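Local coordinates for BF1531-like N-terminal domain-containing protein (Bacteroides fragilis, PDB 3SLR) that binds magnesium in a phosphatase-like domain of its N-terminal part and may hydrolyse ester bonds, although its function is not established, at residues Asp230-Gly235 / Thr259-Trp264; Glu355-Glu358 / Asp362-Glu365. One frame throughout, in Å; residues are numbered along the deposited sequence.

How the interactions relate
Both contacts belong to the magnesium-binding phosphatase-like domain and lie on the same side of the chain's centre, their own centres 11 Å apart. Interaction 1 ties the loop that follows strand 224-227 to helix 255-270; interaction 2 fastens helix 363-368 to the loop leading into it. They meet at Y363, whose OH lies 2.9 Å from N231 O, a probable hydrogen bond beside the metal-binding loop. Farther out, W264 CG and L364 CD1 pack 3.4 Å apart, joining the two helices. The metal is bound by D230 O within interaction 1, whereas the nearest atoms of the Y363 side chain are about 7 Å from it, a position consistent with a second shell.

Interaction 1 (Asp230-Gly235 / Thr259-Trp264); sequences DNTIWG and TEFQEW. With MG (magnesium ion), chain B.
The carbonyl oxygen of I233 receives the amide of Q262, with NE2 2.7 Å from O and an N-H...O angle of 166°. The donor is tilted 32° from the carbonyl plane, while the oxygen lies almost in the amide plane of Q262. Beyond CG the glutamine chain is extended, which carries NE2 from the helix across to the loop. Its OE1 accepts the backbone N-H groups of V297 and L298, which fixes the rotation of the amide.

T232 O and I233 CG2 lie obliquely to the F261 ring, 3.3 Å and 4.0 Å from its CE2, and the I233 and F261 side chains cross at about a right angle. F261 leaves the helix on the side of the loop, and with CG anti to the backbone N (chi1 176°) its ring lies against both atoms. T232 O is buried here without a hydrogen-bonding partner. T232 OG1 is hydrogen-bonded to D228 OD2 and to the backbone N of D336, linking the loop to two metal ligands. Within the loop, W234 NE1 gives a bond in its ring plane to the anti lone pair of D230 OD1, 2.8 Å away. D230 O binds the magnesium at 2.3 Å, and D228 and D336 join three waters in completing the site. A metal-binding aspartate loop at the end of a parallel strand, carrying a DxDx(T/V) pattern, is consistent with a HAD-type phosphatase site.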
ATOM      1  N   ASP A 230       1.913   7.241 -25.568  1.00 18.85           N
ATOM      2  CA  ASP A 230       0.963   6.505 -26.411  1.00 21.27           C
ATOM      3  C   ASP A 230       0.472   5.208 -25.757  1.00 19.92           C
ATOM      4  O   ASP A 230       1.263   4.324 -25.420  1.00 18.77           O
ATOM      5  CB  ASP A 230       1.557   6.205 -27.791  1.00 21.58           C
ATOM      6  CG  ASP A 230       1.729   7.453 -28.650  1.00 20.61           C
ATOM      7  OD1 ASP A 230       0.877   8.380 -28.608  1.00 18.77           O
ATOM      8  OD2 ASP A 230       2.724   7.496 -29.403  1.00 21.72           O
ATOM      9  N   ASN A 231      -0.842   5.100 -25.599  1.00 18.43           N
ATOM     10  CA  ASN A 231      -1.463   3.924 -25.007  1.00 17.74           C
ATOM     11  C   ASN A 231      -1.096   3.711 -23.539  1.00 17.02           C
ATOM     12  O   ASN A 231      -1.353   2.655 -22.975  1.00 17.12           O
ATOM     13  CB  ASN A 231      -1.201   2.674 -25.849  1.00 18.81           C
ATOM     14  CG  ASN A 231      -1.923   2.730 -27.187  1.00 24.82           C
ATOM     15  OD1 ASN A 231      -3.103   3.106 -27.259  1.00 26.26           O
ATOM     16  ND2 ASN A 231      -1.218   2.376 -28.256  1.00 29.88           N
ATOM     17  N   THR A 232      -0.520   4.740 -22.928  1.00 16.89           N
ATOM     18  CA  THR A 232      -0.261   4.725 -21.495  1.00 17.25           C
ATOM     19  C   THR A 232      -1.127   5.772 -20.804  1.00 17.60           C
ATOM     20  O   THR A 232      -1.949   5.418 -19.945  1.00 16.02           O
ATOM     21  CB  THR A 232       1.256   4.896 -21.174  1.00 14.60           C
ATOM     22  OG1 THR A 232       1.970   3.789 -21.728  1.00 18.95           O
ATOM     23  CG2 THR A 232       1.497   4.906 -19.675  1.00 14.35           C
ATOM     24  N   ILE A 233      -1.001   7.040 -21.198  1.00 15.39           N
ATOM     25  CA  ILE A 233      -1.891   8.076 -20.652  1.00 17.88           C
ATOM     26  C   ILE A 233      -3.024   8.521 -21.596  1.00 17.30           C
ATOM     27  O   ILE A 233      -3.897   9.282 -21.202  1.00 17.59           O
ATOM     28  CB  ILE A 233      -1.130   9.303 -20.100  1.00 17.51           C
ATOM     29  CG1 ILE A 233      -0.510  10.135 -21.236  1.00 15.91           C
ATOM     30  CG2 ILE A 233      -0.084   8.855 -19.080  1.00 17.21           C
ATOM     31  CD1 ILE A 233      -0.121  11.542 -20.811  1.00 18.65           C
ATOM     32  N   TRP A 234      -2.990   8.064 -22.843  1.00 17.54           N
ATOM     33  CA  TRP A 234      -4.107   8.260 -23.770  1.00 15.47           C
ATOM     34  C   TRP A 234      -4.153   7.065 -24.707  1.00 17.95           C
ATOM     35  O   TRP A 234      -3.152   6.383 -24.888  1.00 16.34           O
ATOM     36  CB  TRP A 234      -4.005   9.580 -24.568  1.00 15.77           C
ATOM     37  CG  TRP A 234      -2.746   9.750 -25.420  1.00 15.18           C
ATOM     38  CD1 TRP A 234      -2.315   8.935 -26.434  1.00 17.04           C
ATOM     39  CD2 TRP A 234      -1.787  10.818 -25.334  1.00 16.96           C
ATOM     40  NE1 TRP A 234      -1.137   9.423 -26.968  1.00 13.83           N
ATOM     41  CE2 TRP A 234      -0.797  10.579 -26.312  1.00 15.49           C
ATOM     42  CE3 TRP A 234      -1.663  11.949 -24.514  1.00 19.48           C
ATOM     43  CZ2 TRP A 234       0.302  11.429 -26.491  1.00 16.56           C
ATOM     44  CZ3 TRP A 234      -0.578  12.792 -24.697  1.00 18.15           C
ATOM     45  CH2 TRP A 234       0.388  12.530 -25.680  1.00 16.58           C
ATOM     46  N   GLY A 235      -5.316   6.790 -25.282  1.00 16.29           N
ATOM     47  CA  GLY A 235      -5.422   5.706 -26.239  1.00 17.66           C
ATOM     48  C   GLY A 235      -4.950   6.166 -27.608  1.00 19.41           C
ATOM     49  O   GLY A 235      -5.169   7.307 -27.995  1.00 20.02           O
ATOM     50  N   THR A 259      -8.789   8.962 -18.900  1.00 15.10           N
ATOM     51  CA  THR A 259      -9.129  10.146 -18.111  1.00 12.93           C
ATOM     52  C   THR A 259      -8.974   9.862 -16.614  1.00 14.75           C
ATOM     53  O   THR A 259      -8.364  10.649 -15.882  1.00 14.04           O
ATOM     54  CB  THR A 259     -10.587  10.611 -18.386  1.00 16.35           C
ATOM     55  OG1 THR A 259     -10.639  11.239 -19.666  1.00 19.20           O
ATOM     56  CG2 THR A 259     -11.050  11.616 -17.336  1.00 17.49           C
ATOM     57  N   GLU A 260      -9.542   8.748 -16.165  1.00 14.42           N
ATOM     58  CA  GLU A 260      -9.499   8.397 -14.744  1.00 14.81           C
ATOM     59  C   GLU A 260      -8.085   8.043 -14.281  1.00 14.59           C
ATOM     60  O   GLU A 260      -7.710   8.324 -13.147  1.00 15.80           O
ATOM     61  CB  GLU A 260     -10.515   7.297 -14.429  1.00 13.82           C
ATOM     62  CG  GLU A 260     -11.943   7.769 -14.726  1.00 16.68           C
ATOM     63  CD  GLU A 260     -13.014   6.721 -14.501  1.00 16.82           C
ATOM     64  OE1 GLU A 260     -12.680   5.546 -14.243  1.00 15.48           O
ATOM     65  OE2 GLU A 260     -14.207   7.087 -14.606  1.00 17.45           O
ATOM     66  N   PHE A 261      -7.308   7.424 -15.165  1.00 15.25           N
ATOM     67  CA  PHE A 261      -5.896   7.166 -14.901  1.00 16.35           C
ATOM     68  C   PHE A 261      -5.090   8.462 -14.795  1.00 15.87           C
ATOM     69  O   PHE A 261      -4.242   8.601 -13.905  1.00 17.06           O
ATOM     70  CB  PHE A 261      -5.304   6.237 -15.973  1.00 11.43           C
ATOM     71  CG  PHE A 261      -3.816   6.004 -15.822  1.00 14.76           C
ATOM     72  CD1 PHE A 261      -3.291   5.535 -14.627  1.00 16.96           C
ATOM     73  CD2 PHE A 261      -2.956   6.233 -16.878  1.00 18.39           C
ATOM     74  CE1 PHE A 261      -1.931   5.315 -14.488  1.00 19.09           C
ATOM     75  CE2 PHE A 261      -1.589   6.024 -16.746  1.00 21.03           C
ATOM     76  CZ  PHE A 261      -1.078   5.561 -15.548  1.00 20.21           C
ATOM     77  N   GLN A 262      -5.341   9.413 -15.694  1.00 14.34           N
ATOM     78  CA  GLN A 262      -4.670  10.716 -15.606  1.00 13.13           C
ATOM     79  C   GLN A 262      -5.049  11.439 -14.318  1.00 15.55           C
ATOM     80  O   GLN A 262      -4.238  12.154 -13.751  1.00 13.65           O
ATOM     81  CB  GLN A 262      -5.007  11.607 -16.800  1.00 16.29           C
ATOM     82  CG  GLN A 262      -4.291  11.226 -18.072  1.00 14.39           C
ATOM     83  CD  GLN A 262      -4.456  12.271 -19.156  1.00 17.81           C
ATOM     84  OE1 GLN A 262      -4.586  13.469 -18.873  1.00 16.59           O
ATOM     85  NE2 GLN A 262      -4.435  11.825 -20.403  1.00 14.07           N
ATOM     86  N   GLU A 263      -6.284  11.246 -13.851  1.00 15.02           N
ATOM     87  CA  GLU A 263      -6.710  11.863 -12.593  1.00 12.18           C
ATOM     88  C   GLU A 263      -5.927  11.320 -11.387  1.00 13.21           C
ATOM     89  O   GLU A 263      -5.667  12.042 -10.428  1.00 13.50           O
ATOM     90  CB  GLU A 263      -8.222  11.682 -12.394  1.00 11.60           C
ATOM     91  CG  GLU A 263      -9.023  12.504 -13.388  1.00 15.37           C
ATOM     92  CD  GLU A 263     -10.498  12.133 -13.435  1.00 16.14           C
ATOM     93  OE1 GLU A 263     -10.886  11.092 -12.853  1.00 17.88           O
ATOM     94  OE2 GLU A 263     -11.265  12.884 -14.082  1.00 17.29           O
ATOM     95  N   TRP A 264      -5.582  10.039 -11.437  1.00 13.07           N
ATOM     96  CA  TRP A 264      -4.739   9.422 -10.420  1.00 14.45           C
ATOM     97  C   TRP A 264      -3.340  10.052 -10.464  1.00 14.37           C
ATOM     98  O   TRP A 264      -2.761  10.378  -9.430  1.00 14.04           O
ATOM     99  CB  TRP A 264      -4.668   7.912 -10.677  1.00 12.47           C
ATOM    100  CG  TRP A 264      -3.877   7.110  -9.667  1.00 14.69           C
ATOM    101  CD1 TRP A 264      -4.285   6.738  -8.416  1.00 14.44           C
ATOM    102  CD2 TRP A 264      -2.569   6.558  -9.843  1.00 15.26           C
ATOM    103  NE1 TRP A 264      -3.302   6.002  -7.799  1.00 15.63           N
ATOM    104  CE2 TRP A 264      -2.239   5.875  -8.651  1.00 14.74           C
ATOM    105  CE3 TRP A 264      -1.639   6.582 -10.888  1.00 14.95           C
ATOM    106  CZ2 TRP A 264      -1.025   5.214  -8.479  1.00 16.02           C
ATOM    107  CZ3 TRP A 264      -0.429   5.922 -10.713  1.00 16.95           C
ATOM    108  CH2 TRP A 264      -0.132   5.251  -9.515  1.00 17.05           C
TER
HETATM  109 MG    MG B 388       3.284   3.220 -25.494  1.00 25.95          MG
HETATM  110  O   HOH W   1       2.598   1.563 -27.180  1.00 27.51           O
HETATM  111  O   HOH W   2       4.324   4.026 -27.253  1.00 26.19           O
HETATM  112  O   HOH W   3       5.471   2.303 -25.338  1.00 26.31           O

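Interaction 2 (Glu355-Glu358 / Asp362-Glu365); sequences ELPE and DYLE
Apolar packing makes up one part of this contact, with L356 and P357 both meeting the aromatic ring of Y363. L356 places its CD1 branch over one face of the ring, while CD2 is 4.1 Å from Y363 CD1. The proline ring fits in beside them, its CG 4.0 Å from Y363 CD1 and 3.7 Å from D362 CB, so that it rests against both Y363 and D362. Y363 has CG anti to its carbonyl carbon (chi1 -75°), and the end of its side chain comes close to the loop, crossing L356 at about a right angle. L356 also touches L367 and P357 touches Y366, placing both residues against helix 363-368.

The polar part of the contact lies at the rim and the tip of the same ring. P357 O stands in the ring plane at the edge, 3.1 Å from Y363 CE1, a close C-H...O approach rather than a conventional hydrogen bond. No direct hydrogen bond crosses the contact; one water donates to E358 O at 2.8 Å and to Y363 OH at 2.7 Å. The hydroxyl also bonds to N231 O of the metal-binding loop, so two partners hold it.

The loop before helix 363-368 thus packs on a tyrosine that bonds to the metal-binding loop and lies close to the D336 side chain, consistent with a second-shell place beside the magnesium site of a HAD-type domain.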
ATOM      1  N   GLU A 355       4.298  -4.363 -14.121  1.00 19.51           N
ATOM      2  CA  GLU A 355       3.861  -5.191 -15.237  1.00 19.10           C
ATOM      3  C   GLU A 355       2.401  -4.862 -15.551  1.00 18.84           C
ATOM      4  O   GLU A 355       1.490  -5.613 -15.193  1.00 19.78           O
ATOM      5  CB  GLU A 355       4.027  -6.673 -14.877  1.00 23.06           C
ATOM      6  CG  GLU A 355       3.670  -7.662 -15.974  1.00 27.28           C
ATOM      7  CD  GLU A 355       4.556  -7.522 -17.201  1.00 26.84           C
ATOM      8  OE1 GLU A 355       5.711  -7.081 -17.066  1.00 33.84           O
ATOM      9  OE2 GLU A 355       4.094  -7.854 -18.306  1.00 27.92           O
ATOM     10  N   LEU A 356       2.183  -3.725 -16.206  1.00 17.02           N
ATOM     11  CA  LEU A 356       0.831  -3.292 -16.549  1.00 19.61           C
ATOM     12  C   LEU A 356       0.105  -4.359 -17.360  1.00 22.54           C
ATOM     13  O   LEU A 356       0.696  -4.980 -18.249  1.00 20.91           O
ATOM     14  CB  LEU A 356       0.873  -2.003 -17.365  1.00 19.50           C
ATOM     15  CG  LEU A 356       1.227  -0.695 -16.658  1.00 20.40           C
ATOM     16  CD1 LEU A 356       1.356   0.412 -17.688  1.00 18.42           C
ATOM     17  CD2 LEU A 356       0.173  -0.333 -15.623  1.00 17.97           C
ATOM     18  N   PRO A 357      -1.186  -4.573 -17.061  1.00 20.00           N
ATOM     19  CA  PRO A 357      -1.996  -5.500 -17.854  1.00 21.58           C
ATOM     20  C   PRO A 357      -2.237  -4.920 -19.243  1.00 23.69           C
ATOM     21  O   PRO A 357      -2.039  -3.725 -19.450  1.00 22.07           O
ATOM     22  CB  PRO A 357      -3.314  -5.559 -17.075  1.00 20.86           C
ATOM     23  CG  PRO A 357      -3.408  -4.214 -16.407  1.00 20.28           C
ATOM     24  CD  PRO A 357      -1.975  -3.890 -16.018  1.00 19.95           C
ATOM     25  N   GLU A 358      -2.659  -5.752 -20.185  1.00 23.15           N
ATOM     26  CA  GLU A 358      -2.827  -5.289 -21.556  1.00 28.03           C
ATOM     27  C   GLU A 358      -3.992  -4.308 -21.739  1.00 24.77           C
ATOM     28  O   GLU A 358      -3.918  -3.376 -22.550  1.00 24.32           O
ATOM     29  CB  GLU A 358      -2.938  -6.482 -22.507  1.00 30.52           C
ATOM     30  CG  GLU A 358      -2.040  -6.349 -23.726  1.00 41.23           C
ATOM     31  CD  GLU A 358      -1.490  -7.681 -24.205  1.00 42.31           C
ATOM     32  OE1 GLU A 358      -1.481  -8.651 -23.411  1.00 42.03           O
ATOM     33  OE2 GLU A 358      -1.069  -7.751 -25.380  1.00 45.37           O
ATOM     34  N   ASP A 362      -7.862  -1.793 -16.990  1.00 16.99           N
ATOM     35  CA  ASP A 362      -7.415  -2.545 -15.822  1.00 16.65           C
ATOM     36  C   ASP A 362      -6.149  -1.966 -15.189  1.00 15.30           C
ATOM     37  O   ASP A 362      -5.683  -2.487 -14.182  1.00 16.94           O
ATOM     38  CB  ASP A 362      -7.138  -4.007 -16.211  1.00 15.83           C
ATOM     39  CG  ASP A 362      -8.404  -4.775 -16.552  1.00 26.55           C
ATOM     40  OD1 ASP A 362      -9.492  -4.363 -16.095  1.00 23.42           O
ATOM     41  OD2 ASP A 362      -8.309  -5.797 -17.268  1.00 26.85           O
ATOM     42  N   TYR A 363      -5.571  -0.930 -15.800  1.00 16.31           N
ATOM     43  CA  TYR A 363      -4.319  -0.357 -15.296  1.00 16.81           C
ATOM     44  C   TYR A 363      -4.436   0.052 -13.832  1.00 16.78           C
ATOM     45  O   TYR A 363      -3.607  -0.302 -13.001  1.00 14.57           O
ATOM     46  CB  TYR A 363      -3.927   0.903 -16.072  1.00 16.93           C
ATOM     47  CG  TYR A 363      -3.372   0.710 -17.467  1.00 16.22           C
ATOM     48  CD1 TYR A 363      -3.145  -0.554 -17.989  1.00 16.85           C
ATOM     49  CD2 TYR A 363      -3.070   1.818 -18.260  1.00 16.07           C
ATOM     50  CE1 TYR A 363      -2.632  -0.708 -19.278  1.00 19.75           C
ATOM     51  CE2 TYR A 363      -2.570   1.676 -19.540  1.00 16.82           C
ATOM     52  CZ  TYR A 363      -2.349   0.412 -20.042  1.00 20.32           C
ATOM     53  OH  TYR A 363      -1.840   0.277 -21.317  1.00 20.36           O
ATOM     54  N   LEU A 364      -5.458   0.834 -13.528  1.00 16.16           N
ATOM     55  CA  LEU A 364      -5.491   1.485 -12.231  1.00 15.74           C
ATOM     56  C   LEU A 364      -5.701   0.466 -11.115  1.00 15.63           C
ATOM     57  O   LEU A 364      -4.987   0.480 -10.107  1.00 13.75           O
ATOM     58  CB  LEU A 364      -6.550   2.584 -12.211  1.00 19.06           C
ATOM     59  CG  LEU A 364      -6.406   3.649 -11.127  1.00 20.26           C
ATOM     60  CD1 LEU A 364      -4.999   4.255 -11.144  1.00 22.15           C
ATOM     61  CD2 LEU A 364      -7.465   4.734 -11.317  1.00 18.76           C
ATOM     62  N   GLU A 365      -6.663  -0.435 -11.292  1.00 16.75           N
ATOM     63  CA  GLU A 365      -6.909  -1.450 -10.271  1.00 15.79           C
ATOM     64  C   GLU A 365      -5.661  -2.300 -10.046  1.00 16.19           C
ATOM     65  O   GLU A 365      -5.369  -2.701  -8.918  1.00 15.07           O
ATOM     66  CB  GLU A 365      -8.104  -2.328 -10.640  1.00 15.52           C
ATOM     67  CG  GLU A 365      -9.473  -1.645 -10.459  1.00 16.66           C
ATOM     68  CD  GLU A 365      -9.880  -1.515  -8.987  1.00 14.67           C
ATOM     69  OE1 GLU A 365      -9.319  -2.236  -8.126  1.00 17.21           O
ATOM     70  OE2 GLU A 365     -10.751  -0.675  -8.688  1.00 16.55           O
TER
HETATM   71  O   HOH W   4      -1.447  -2.024 -22.640  1.00 31.01           O